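Local coordinates for LRR receptor-like serine/threonine-protein kinase RGI3 (Arabidopsis thaliana, PDB 5HZ0) that perceives RGF peptide hormones through its extracellular leucine-rich repeats and relays the signal that maintains the root stem cell niche, at residues I342-S347 / P367-F371; G316-S320 / K337-P343. The protein carries 5 engineered substitutions. All coordinates share one frame; numbering follows the deposited sequence.

Interaction 1: I342-S347 / P367-F371; sequences IPQSLS and PKEIF. With NAG (2-acetamido-2-deoxy-beta-D-glucopyranose), chain C.
Gln344 lies over Pro367 and Ser347 over Ile370, where two short 3-10 turns from successive leucine-rich repeats stack, the CA atoms of Ser347 and Ile370 being 4.8 Å apart. Each turn follows a proline, Pro343 or Pro367, and has its own i to i+3 backbone bonding; Ser347 N donates to Gln344 O, as Phe371 N does to Lys368 O. On the inner side, Ile342 and Pro367 cross at about a right angle, with CG2 of Ile342 3.8 Å from CG of Pro367; the branch gets there because it stands anti to the backbone N while CG1 is anti to the carbonyl carbon (chi1 -62°). Deeper along the turn, Ile370 extends its CD1 to CB of Leu346 at 3.6 Å and to 3.5 Å from N of Ser347. Ser347 turns its OG back, between its own N and carbonyl carbon (chi1 67°), onto Gln344 O at 2.7 Å, so two donors grip that carbonyl, and the CB of Glu369 rests against the same hydroxyl. Toward solvent, the Glu369 chain bends so that its OE1 comes to 3.4 Å from CB of Gln344, the carboxylate plane turned 52° from the amide. An alanine in place of Glu369 would keep the CB on Ser347 but would probably leave the Gln344 side chain without its carboxylate neighbour and freer to turn. On the far side of 367-371, the acetyl methyl C8 of an N-linked sugar lies 3.3 Å from Lys368 O, and Asp393 hydrogen-bonds that sugar. The contact is mostly van der Waals packing of Ile342, Pro367, Leu346 and Ile370, with the Gln344 and Glu369 polar groups on the more exposed side; the Ser347 hydroxyl is satisfied within its own turn, whereas Ser345 OG bonds back to Ser320 O.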
ATOM      1  N   ILE A 342     -21.496  -3.236 -15.657  1.00 10.18           N
ATOM      2  CA  ILE A 342     -20.330  -2.423 -15.933  1.00  7.57           C
ATOM      3  C   ILE A 342     -20.585  -1.837 -17.323  1.00  7.76           C
ATOM      4  O   ILE A 342     -20.874  -2.584 -18.264  1.00  3.20           O
ATOM      5  CB  ILE A 342     -19.072  -3.308 -15.944  1.00  6.73           C
ATOM      6  CG1 ILE A 342     -18.870  -3.939 -14.552  1.00  7.86           C
ATOM      7  CG2 ILE A 342     -17.835  -2.510 -16.424  1.00  4.43           C
ATOM      8  CD1 ILE A 342     -17.900  -5.123 -14.524  1.00  2.00           C
ATOM      9  N   PRO A 343     -20.560  -0.502 -17.445  1.00 13.29           N
ATOM     10  CA  PRO A 343     -20.783   0.149 -18.753  1.00 11.07           C
ATOM     11  C   PRO A 343     -19.653  -0.105 -19.733  1.00 11.10           C
ATOM     12  O   PRO A 343     -18.496   0.149 -19.393  1.00 13.64           O
ATOM     13  CB  PRO A 343     -20.821   1.649 -18.405  1.00  2.00           C
ATOM     14  CG  PRO A 343     -20.081   1.752 -17.062  1.00 12.56           C
ATOM     15  CD  PRO A 343     -20.438   0.472 -16.343  1.00 14.83           C
ATOM     16  N   GLN A 344     -19.984  -0.550 -20.943  1.00  9.10           N
ATOM     17  CA  GLN A 344     -18.985  -0.678 -22.010  1.00 14.05           C
ATOM     18  C   GLN A 344     -18.256   0.635 -22.327  1.00 11.91           C
ATOM     19  O   GLN A 344     -17.079   0.620 -22.692  1.00  7.07           O
ATOM     20  CB  GLN A 344     -19.612  -1.264 -23.282  1.00 14.16           C
ATOM     21  CG  GLN A 344     -20.742  -0.434 -23.877  1.00 20.40           C
ATOM     22  CD  GLN A 344     -20.277   0.481 -25.006  1.00 32.82           C
ATOM     23  OE1 GLN A 344     -19.305   0.183 -25.705  1.00 38.15           O
ATOM     24  NE2 GLN A 344     -20.975   1.602 -25.186  1.00 30.60           N
ATOM     25  N   SER A 345     -18.942   1.766 -22.163  1.00 12.03           N
ATOM     26  CA  SER A 345     -18.368   3.073 -22.496  1.00  3.98           C
ATOM     27  C   SER A 345     -17.166   3.423 -21.639  1.00  9.72           C
ATOM     28  O   SER A 345     -16.438   4.374 -21.914  1.00 22.09           O
ATOM     29  CB  SER A 345     -19.410   4.177 -22.379  1.00  5.65           C
ATOM     30  OG  SER A 345     -20.058   4.159 -21.118  1.00 18.05           O
ATOM     31  N   LEU A 346     -16.953   2.651 -20.593  1.00  9.16           N
ATOM     32  CA  LEU A 346     -15.773   2.824 -19.768  1.00 13.80           C
ATOM     33  C   LEU A 346     -14.512   2.533 -20.591  1.00 15.49           C
ATOM     34  O   LEU A 346     -13.435   3.067 -20.311  1.00 13.78           O
ATOM     35  CB  LEU A 346     -15.862   1.914 -18.551  1.00 13.48           C
ATOM     36  CG  LEU A 346     -14.902   2.163 -17.399  1.00 17.89           C
ATOM     37  CD1 LEU A 346     -15.030   3.588 -16.907  1.00 11.15           C
ATOM     38  CD2 LEU A 346     -15.212   1.163 -16.286  1.00 20.63           C
ATOM     39  N   SER A 347     -14.659   1.697 -21.613  1.00  2.00           N
ATOM     40  CA  SER A 347     -13.561   1.430 -22.541  1.00 15.95           C
ATOM     41  C   SER A 347     -13.180   2.638 -23.414  1.00 16.07           C
ATOM     42  O   SER A 347     -12.115   2.635 -24.030  1.00 18.22           O
ATOM     43  CB  SER A 347     -13.896   0.253 -23.451  1.00 14.91           C
ATOM     44  OG  SER A 347     -14.955   0.601 -24.323  1.00 18.23           O
ATOM     45  N   PRO A 367     -18.223  -6.451 -20.155  1.00 10.64           N
ATOM     46  CA  PRO A 367     -18.256  -5.870 -21.500  1.00  6.66           C
ATOM     47  C   PRO A 367     -16.956  -6.179 -22.220  1.00  9.92           C
ATOM     48  O   PRO A 367     -15.875  -6.020 -21.644  1.00 16.18           O
ATOM     49  CB  PRO A 367     -18.404  -4.362 -21.238  1.00  2.64           C
ATOM     50  CG  PRO A 367     -17.888  -4.160 -19.860  1.00 14.11           C
ATOM     51  CD  PRO A 367     -18.271  -5.417 -19.109  1.00 14.15           C
ATOM     52  N   LYS A 368     -17.074  -6.647 -23.460  1.00  7.00           N
ATOM     53  CA  LYS A 368     -15.923  -7.029 -24.267  1.00  3.27           C
ATOM     54  C   LYS A 368     -14.961  -5.859 -24.415  1.00  7.47           C
ATOM     55  O   LYS A 368     -13.738  -6.031 -24.394  1.00  3.26           O
ATOM     56  CB  LYS A 368     -16.411  -7.520 -25.639  1.00 24.16           C
ATOM     57  CG  LYS A 368     -17.409  -8.702 -25.510  1.00 71.19           C
ATOM     58  CD  LYS A 368     -17.522  -9.538 -26.809  1.00 66.29           C
ATOM     59  CE  LYS A 368     -17.865 -11.011 -26.510  1.00 57.54           C
ATOM     60  NZ  LYS A 368     -17.835 -11.862 -27.746  1.00 50.90           N
ATOM     61  N   GLU A 369     -15.525  -4.662 -24.511  1.00  2.96           N
ATOM     62  CA  GLU A 369     -14.754  -3.485 -24.870  1.00  9.48           C
ATOM     63  C   GLU A 369     -13.694  -3.149 -23.831  1.00  8.59           C
ATOM     64  O   GLU A 369     -12.659  -2.593 -24.154  1.00 15.83           O
ATOM     65  CB  GLU A 369     -15.677  -2.281 -25.146  1.00  6.61           C
ATOM     66  CG  GLU A 369     -16.658  -2.493 -26.302  1.00  5.98           C
ATOM     67  CD  GLU A 369     -17.986  -3.118 -25.864  1.00 19.39           C
ATOM     68  OE1 GLU A 369     -18.027  -3.819 -24.822  1.00 13.94           O
ATOM     69  OE2 GLU A 369     -19.002  -2.899 -26.564  1.00 24.30           O
ATOM     70  N   ILE A 370     -13.934  -3.508 -22.585  1.00 10.32           N
ATOM     71  CA  ILE A 370     -12.970  -3.204 -21.539  1.00  9.46           C
ATOM     72  C   ILE A 370     -11.638  -3.911 -21.795  1.00 11.92           C
ATOM     73  O   ILE A 370     -10.581  -3.429 -21.394  1.00  8.05           O
ATOM     74  CB  ILE A 370     -13.541  -3.522 -20.140  1.00 14.20           C
ATOM     75  CG1 ILE A 370     -13.545  -2.259 -19.281  1.00 19.19           C
ATOM     76  CG2 ILE A 370     -12.760  -4.624 -19.455  1.00 15.96           C
ATOM     77  CD1 ILE A 370     -14.538  -1.209 -19.733  1.00 20.65           C
ATOM     78  N   PHE A 371     -11.690  -5.033 -22.504  1.00 19.76           N
ATOM     79  CA  PHE A 371     -10.483  -5.796 -22.811  1.00 19.48           C
ATOM     80  C   PHE A 371      -9.733  -5.195 -24.014  1.00 20.24           C
ATOM     81  O   PHE A 371      -8.633  -5.630 -24.367  1.00 16.00           O
ATOM     82  CB  PHE A 371     -10.827  -7.274 -23.050  1.00 17.72           C
ATOM     83  CG  PHE A 371     -11.210  -8.028 -21.792  1.00 21.38           C
ATOM     84  CD1 PHE A 371     -10.245  -8.382 -20.851  1.00 23.21           C
ATOM     85  CD2 PHE A 371     -12.523  -8.404 -21.561  1.00 21.04           C
ATOM     86  CE1 PHE A 371     -10.584  -9.085 -19.707  1.00 16.93           C
ATOM     87  CE2 PHE A 371     -12.867  -9.115 -20.412  1.00 21.18           C
ATOM     88  CZ  PHE A 371     -11.895  -9.451 -19.487  1.00 16.22           C
TER
HETATM   89  C1  NAG C   1     -10.165  -7.626 -30.341  1.00 17.02           C
HETATM   90  C2  NAG C   1     -11.335  -6.672 -30.576  1.00 19.29           C
HETATM   91  C3  NAG C   1     -12.224  -7.115 -31.734  1.00 24.83           C
HETATM   92  C4  NAG C   1     -11.353  -7.375 -32.959  1.00 29.70           C
HETATM   93  C5  NAG C   1     -10.295  -8.407 -32.576  1.00 29.39           C
HETATM   94  C6  NAG C   1      -9.460  -8.843 -33.778  1.00 29.34           C
HETATM   95  C7  NAG C   1     -12.153  -5.413 -28.678  1.00 19.29           C
HETATM   96  C8  NAG C   1     -13.112  -5.341 -27.523  1.00 21.33           C
HETATM   97  N2  NAG C   1     -12.139  -6.542 -29.378  1.00 16.05           N
HETATM   98  O3  NAG C   1     -13.226  -6.142 -31.980  1.00 21.11           O
HETATM   99  O4  NAG C   1     -12.111  -7.855 -34.048  1.00 31.84           O
HETATM  100  O5  NAG C   1      -9.473  -7.903 -31.543  1.00 22.60           O
HETATM  101  O6  NAG C   1      -9.264  -7.756 -34.659  1.00 36.23           O
HETATM  102  O7  NAG C   1     -11.420  -4.465 -28.934  1.00 21.63           O

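Interaction 2: G316-S320 / K337-P343; sequences GEIPS and KLTGNIP
Gly316 and Thr339 provide the backbone tie between these segments, which run nearly parallel, their end-to-end directions 17° apart. Thr339 N donates to Gly316 O at 2.8 Å in a nearly straight bond (167° at the hydrogen), although the donor stands well out of the carbonyl plane. The threonine hydroxyl adds a weak, long second bond from OG1 to the same oxygen.

Two CA-H...O contacts accompany it: one to the same Gly316 O, from CA of Leu338 at 3.4 Å, and one farther along, from CA of Glu317 to Thr339 O, also 3.4 Å. Gly316 and Gly340 both have backbone angles at which a CB would press on the preceding carbonyl oxygen, consistent with their place in the LxGxIP signature of plant leucine-rich repeats.

Apolar packing centres on Ile318, whose two branches serve different partners. With CG1 anti to the carbonyl carbon (chi1 -56°), that branch meets CD1 of Leu338 at 3.9 Å, the two side chains crossing at about a right angle. The other branch, CG2, lies 3.8 Å from CG of Pro343, and CB of Ile318 approaches CD of the same ring. Farther on, the Pro343 ring ends beside CA of Ser320. On the exposed side the extended Glu317 chain runs past the Thr339 carbonyl, with CG 3.5 Å from Thr339 O, and brings CD of Glu317 to 4.1 Å from CA of Gly340.

The backbone end of the contact lies at a small, weakly bonded parallel sheet separate from the peptide-facing strands, with 337-340 between 315-316 and 361-362; the Ile318-Pro343 end lies in the loops that follow. Leu338 and Gly340 bond through their backbones to Ser361 and Ser363, while Leu362 of that third strand touches both Ile318 and Leu338.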
ATOM      1  N   GLY A 316     -26.155   2.475  -6.551  1.00  9.40           N
ATOM      2  CA  GLY A 316     -26.528   2.910  -7.875  1.00  2.00           C
ATOM      3  C   GLY A 316     -25.681   2.260  -8.937  1.00 12.24           C
ATOM      4  O   GLY A 316     -24.925   1.321  -8.659  1.00  6.70           O
ATOM      5  N   GLU A 317     -25.808   2.775 -10.160  1.00  8.31           N
ATOM      6  CA  GLU A 317     -25.058   2.283 -11.304  1.00  5.50           C
ATOM      7  C   GLU A 317     -23.873   3.182 -11.639  1.00  7.13           C
ATOM      8  O   GLU A 317     -23.920   4.390 -11.428  1.00 14.63           O
ATOM      9  CB  GLU A 317     -25.954   2.186 -12.534  1.00  2.00           C
ATOM     10  CG  GLU A 317     -27.085   1.191 -12.421  1.00 11.26           C
ATOM     11  CD  GLU A 317     -27.618   0.801 -13.787  1.00 22.83           C
ATOM     12  OE1 GLU A 317     -28.802   0.424 -13.893  1.00 25.00           O
ATOM     13  OE2 GLU A 317     -26.837   0.869 -14.759  1.00 34.28           O
ATOM     14  N   ILE A 318     -22.805   2.582 -12.157  1.00  9.29           N
ATOM     15  CA  ILE A 318     -21.692   3.344 -12.696  1.00  8.20           C
ATOM     16  C   ILE A 318     -22.179   4.073 -13.931  1.00  6.36           C
ATOM     17  O   ILE A 318     -22.695   3.450 -14.859  1.00 13.56           O
ATOM     18  CB  ILE A 318     -20.536   2.423 -13.080  1.00  7.70           C
ATOM     19  CG1 ILE A 318     -20.112   1.590 -11.864  1.00  3.40           C
ATOM     20  CG2 ILE A 318     -19.365   3.244 -13.646  1.00  8.05           C
ATOM     21  CD1 ILE A 318     -19.335   0.347 -12.224  1.00  2.32           C
ATOM     22  N   PRO A 319     -22.047   5.402 -13.945  1.00  4.26           N
ATOM     23  CA  PRO A 319     -22.600   6.177 -15.066  1.00  5.21           C
ATOM     24  C   PRO A 319     -21.867   5.925 -16.396  1.00  5.98           C
ATOM     25  O   PRO A 319     -20.643   5.838 -16.418  1.00  6.51           O
ATOM     26  CB  PRO A 319     -22.424   7.634 -14.612  1.00  4.21           C
ATOM     27  CG  PRO A 319     -21.348   7.593 -13.557  1.00  7.92           C
ATOM     28  CD  PRO A 319     -21.481   6.255 -12.886  1.00  7.30           C
ATOM     29  N   SER A 320     -22.614   5.826 -17.493  1.00  9.00           N
ATOM     30  CA  SER A 320     -22.006   5.617 -18.811  1.00  7.30           C
ATOM     31  C   SER A 320     -21.220   6.838 -19.287  1.00  5.16           C
ATOM     32  O   SER A 320     -20.211   6.696 -19.986  1.00 11.76           O
ATOM     33  CB  SER A 320     -23.074   5.250 -19.817  1.00  3.65           C
ATOM     34  OG  SER A 320     -24.139   6.170 -19.708  1.00 25.86           O
ATOM     35  N   LYS A 337     -21.764  -0.475  -2.606  1.00  6.89           N
ATOM     36  CA  LYS A 337     -23.062  -1.023  -2.996  1.00 11.06           C
ATOM     37  C   LYS A 337     -23.443  -0.915  -4.496  1.00 14.01           C
ATOM     38  O   LYS A 337     -24.633  -0.902  -4.827  1.00 14.22           O
ATOM     39  CB  LYS A 337     -24.168  -0.501  -2.085  1.00 13.38           C
ATOM     40  CG  LYS A 337     -24.431  -1.385  -0.913  1.00  5.98           C
ATOM     41  CD  LYS A 337     -23.333  -1.353   0.105  1.00 19.78           C
ATOM     42  CE  LYS A 337     -23.666  -2.384   1.197  1.00 30.97           C
ATOM     43  NZ  LYS A 337     -22.482  -2.807   1.999  1.00 35.27           N
ATOM     44  N   LEU A 338     -22.476  -0.663  -5.373  1.00 12.33           N
ATOM     45  CA  LEU A 338     -22.763  -0.528  -6.806  1.00  3.49           C
ATOM     46  C   LEU A 338     -23.528  -1.713  -7.414  1.00  2.79           C
ATOM     47  O   LEU A 338     -23.182  -2.864  -7.159  1.00  7.04           O
ATOM     48  CB  LEU A 338     -21.464  -0.329  -7.592  1.00  8.23           C
ATOM     49  CG  LEU A 338     -20.566   0.862  -7.267  1.00 13.16           C
ATOM     50  CD1 LEU A 338     -19.303   0.779  -8.105  1.00  2.00           C
ATOM     51  CD2 LEU A 338     -21.273   2.185  -7.486  1.00 10.63           C
ATOM     52  N   THR A 339     -24.550  -1.423  -8.232  1.00  6.58           N
ATOM     53  CA  THR A 339     -25.290  -2.456  -8.985  1.00  4.47           C
ATOM     54  C   THR A 339     -25.324  -2.173 -10.478  1.00 11.26           C
ATOM     55  O   THR A 339     -24.852  -1.134 -10.935  1.00 13.93           O
ATOM     56  CB  THR A 339     -26.765  -2.519  -8.574  1.00  3.14           C
ATOM     57  OG1 THR A 339     -27.324  -1.205  -8.653  1.00 14.76           O
ATOM     58  CG2 THR A 339     -26.920  -3.048  -7.150  1.00  6.16           C
ATOM     59  N   GLY A 340     -25.935  -3.084 -11.229  1.00 12.15           N
ATOM     60  CA  GLY A 340     -26.106  -2.893 -12.660  1.00  8.84           C
ATOM     61  C   GLY A 340     -24.929  -3.432 -13.436  1.00  8.00           C
ATOM     62  O   GLY A 340     -24.003  -3.997 -12.854  1.00 12.88           O
ATOM     63  N   ASN A 341     -24.972  -3.260 -14.752  1.00  5.49           N
ATOM     64  CA  ASN A 341     -23.870  -3.636 -15.632  1.00  3.62           C
ATOM     65  C   ASN A 341     -22.690  -2.695 -15.489  1.00  6.22           C
ATOM     66  O   ASN A 341     -22.851  -1.511 -15.223  1.00  6.20           O
ATOM     67  CB  ASN A 341     -24.307  -3.608 -17.101  1.00  2.60           C
ATOM     68  CG  ASN A 341     -25.388  -4.622 -17.420  1.00 12.65           C
ATOM     69  OD1 ASN A 341     -26.550  -4.444 -17.053  1.00 12.30           O
ATOM     70  ND2 ASN A 341     -25.021  -5.671 -18.143  1.00 13.23           N
ATOM     71  N   ILE A 342     -21.496  -3.236 -15.657  1.00 10.18           N
ATOM     72  CA  ILE A 342     -20.330  -2.423 -15.933  1.00  7.57           C
ATOM     73  C   ILE A 342     -20.585  -1.837 -17.323  1.00  7.76           C
ATOM     74  O   ILE A 342     -20.874  -2.584 -18.264  1.00  3.20           O
ATOM     75  CB  ILE A 342     -19.072  -3.308 -15.944  1.00  6.73           C
ATOM     76  CG1 ILE A 342     -18.870  -3.939 -14.552  1.00  7.86           C
ATOM     77  CG2 ILE A 342     -17.835  -2.510 -16.424  1.00  4.43           C
ATOM     78  CD1 ILE A 342     -17.900  -5.123 -14.524  1.00  2.00           C
ATOM     79  N   PRO A 343     -20.560  -0.502 -17.445  1.00 13.29           N
ATOM     80  CA  PRO A 343     -20.783   0.149 -18.753  1.00 11.07           C
ATOM     81  C   PRO A 343     -19.653  -0.105 -19.733  1.00 11.10           C
ATOM     82  O   PRO A 343     -18.496   0.149 -19.393  1.00 13.64           O
ATOM     83  CB  PRO A 343     -20.821   1.649 -18.405  1.00  2.00           C
ATOM     84  CG  PRO A 343     -20.081   1.752 -17.062  1.00 12.56           C
ATOM     85  CD  PRO A 343     -20.438   0.472 -16.343  1.00 14.83           C
TER

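Interactions 1 and 2, with centres 12 Å apart, are consecutive along the chain and share Ile342 and Pro343. Pro343 turns back to Ile318 of the preceding repeat, whereas Ile342 turns on to Pro367 of the next, so the same isoleucine-on-proline fit recurs one repeat later. A probable hydrogen bond, Ser345 OG to Ser320 O at 2.8 Å, ties them directly. Both contacts build the repeat-to-repeat stacking behind the strands 330-332 and 354-356, which carry part of the peptide-recognition motifs Met330-Trp334 and Asp356-Tyr359. The sugar beside Lys368 borders interaction 1 and is about 14 Å from the Pro343 side chain.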